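Local coordinates for sensor protein (Rhodopseudomonas palustris, PDB 2OOL), which senses light through a bound biliverdin as a bacteriophytochrome, here its chromophore-binding domain, and probably passes the signal on as a histidine kinase, at the interface of chains A and B. Coordinates in Å, arbitrary orientation; residue numbers count along the deposited sequence, not the author numbering. Chains: chain A/B, Sensor protein.

The interface of chains A and B. Residues chain A 142-143, 146; chain B 145-146, 149, 309.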
loop_
_atom_site.group_PDB
_atom_site.type_symbol
_atom_site.label_atom_id
_atom_site.label_comp_id
_atom_site.label_asym_id
_atom_site.label_seq_id
_atom_site.Cartn_x
_atom_site.Cartn_y
_atom_site.Cartn_z
ATOM N N THR A 142 5.220 -0.294 -8.553
ATOM C CA THR A 142 4.143 -0.571 -7.604
ATOM C C THR A 142 4.680 -1.162 -6.284
ATOM O O THR A 142 4.204 -0.786 -5.203
ATOM C CB THR A 142 3.016 -1.498 -8.219
ATOM O OG1 THR A 142 2.555 -0.967 -9.474
ATOM C CG2 THR A 142 1.819 -1.636 -7.263
ATOM N N ASN A 143 5.690 -2.033 -6.352
ATOM C CA ASN A 143 6.318 -2.567 -5.114
ATOM C C ASN A 143 6.965 -1.462 -4.214
ATOM O O ASN A 143 6.751 -1.438 -2.987
ATOM C CB ASN A 143 7.300 -3.703 -5.436
ATOM C CG ASN A 143 6.577 -5.020 -5.812
ATOM O OD1 ASN A 143 5.598 -5.423 -5.174
ATOM N ND2 ASN A 143 7.080 -5.694 -6.842
ATOM N N PHE A 146 4.030 0.467 -2.654
ATOM C CA PHE A 146 3.506 -0.164 -1.444
ATOM C C PHE A 146 4.432 0.059 -0.236
ATOM O O PHE A 146 3.980 0.329 0.876
ATOM C CB PHE A 146 3.334 -1.670 -1.619
ATOM C CG PHE A 146 2.227 -2.083 -2.555
ATOM C CD1 PHE A 146 1.203 -1.229 -2.927
ATOM C CD2 PHE A 146 2.214 -3.379 -3.047
ATOM C CE1 PHE A 146 0.201 -1.665 -3.798
ATOM C CE2 PHE A 146 1.241 -3.810 -3.895
ATOM C CZ PHE A 146 0.216 -2.956 -4.274
ATOM N N PHE B 145 -1.444 -10.062 -8.491
ATOM C CA PHE B 145 -0.788 -9.785 -7.227
ATOM C C PHE B 145 -1.046 -8.363 -6.696
ATOM O O PHE B 145 -1.495 -8.217 -5.572
ATOM C CB PHE B 145 0.721 -10.060 -7.368
ATOM C CG PHE B 145 1.538 -9.598 -6.201
ATOM C CD1 PHE B 145 1.610 -10.357 -5.044
ATOM C CD2 PHE B 145 2.235 -8.397 -6.257
ATOM C CE1 PHE B 145 2.358 -9.922 -3.952
ATOM C CE2 PHE B 145 3.018 -7.967 -5.177
ATOM C CZ PHE B 145 3.067 -8.717 -4.017
ATOM N N PHE B 146 -0.736 -7.330 -7.480
ATOM C CA PHE B 146 -0.934 -5.943 -7.043
ATOM C C PHE B 146 -2.414 -5.635 -6.772
ATOM O O PHE B 146 -2.745 -4.953 -5.801
ATOM C CB PHE B 146 -0.427 -4.934 -8.080
ATOM C CG PHE B 146 1.018 -5.118 -8.484
ATOM C CD1 PHE B 146 2.021 -5.142 -7.539
ATOM C CD2 PHE B 146 1.356 -5.229 -9.829
ATOM C CE1 PHE B 146 3.355 -5.316 -7.916
ATOM C CE2 PHE B 146 2.659 -5.393 -10.231
ATOM C CZ PHE B 146 3.676 -5.435 -9.274
ATOM N N VAL B 149 -3.478 -7.164 -3.262
ATOM C CA VAL B 149 -3.032 -6.389 -2.094
ATOM C C VAL B 149 -3.897 -5.143 -1.892
ATOM O O VAL B 149 -4.285 -4.817 -0.783
ATOM C CB VAL B 149 -1.539 -5.978 -2.229
ATOM C CG1 VAL B 149 -1.104 -5.074 -1.075
ATOM C CG2 VAL B 149 -0.655 -7.247 -2.328
ATOM N N GLU B 309 9.298 -9.349 -1.859
ATOM C CA GLU B 309 8.190 -8.481 -2.291
ATOM C C GLU B 309 6.851 -8.915 -1.760
ATOM O O GLU B 309 6.070 -8.047 -1.391
ATOM C CB GLU B 309 8.105 -8.402 -3.809
ATOM C CG GLU B 309 9.207 -7.563 -4.458
ATOM C CD GLU B 309 10.375 -8.402 -5.009
ATOM O OE1 GLU B 309 10.504 -9.617 -4.649
ATOM O OE2 GLU B 309 11.148 -7.824 -5.818
HETATM O O HOH W 1 5.357 -5.619 -2.242
#
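A:Thr142, A:Asn143 and A:Phe146 meet B:Phe145, B:Phe146 and B:Val149 across the chains with ordinary helical backbones, in the first turns of helix 142-157 of A and helix 144-156 of B, while B:Glu309 lies in the first turn of helix 308-329. In this pair of phytochrome PAS-GAF chromophore-binding modules the two copies do not meet as an exact two-fold, and the same residue can have different neighbours on each side. The structure alone does not show whether the full-length sensor pairs in this way.

The ring of B:Phe146 meets all three chain A residues along one face and its rim. A:Thr142 lies over that face, with CB 3.9 Å from the ring centroid, a CH-pi contact, and the methyl CG2 3.5 Å from CD1. OG1 sits beside the threonine's backbone N (chi1 -52°), which leaves CG2 anti to that N and facing the ring; a small beta-branched residue suits the place, laying both CB and its methyl against the aromatic. The side-chain amide of A:Asn143 approaches the ring's edge instead, its plane turned 61° from the ring, and OD1 comes 3.5 Å from CE1. At the rim, A:Phe146 CE2 lies 4.0 Å from CD1. With an alanine in place of B:Phe146, the A:Thr142 methyl would probably lose the aromatic face beneath it, and the A:Asn143 amide would be left with less to keep it from turning.

The same OD1 also touches the ring edge of B:Phe145 at CE2, where a long aromatic can reach the amide, and water 1, 2.9 Å from OD1, links it to the backbone carbonyl O of B:Glu309, 2.7 Å from the water. Asparagine suits this border because its short amide packs against rings yet still engages water. On its other flank the amide rests against the methylenes of B:Glu309, whose CG is 3.7 Å from ND2; a long side chain can offer this apolar stem below its carboxylate.

One turn further along the A helix, A:Phe146 meets B:Val149 head-on: methyl CG1 of the beta-branched valine sits above the rim of one ring face, with CB 3.9 Å from CE2, while the carbonyl O of A:Thr142 lies over the other. The flat ring gives the compact valine a broad apolar surface.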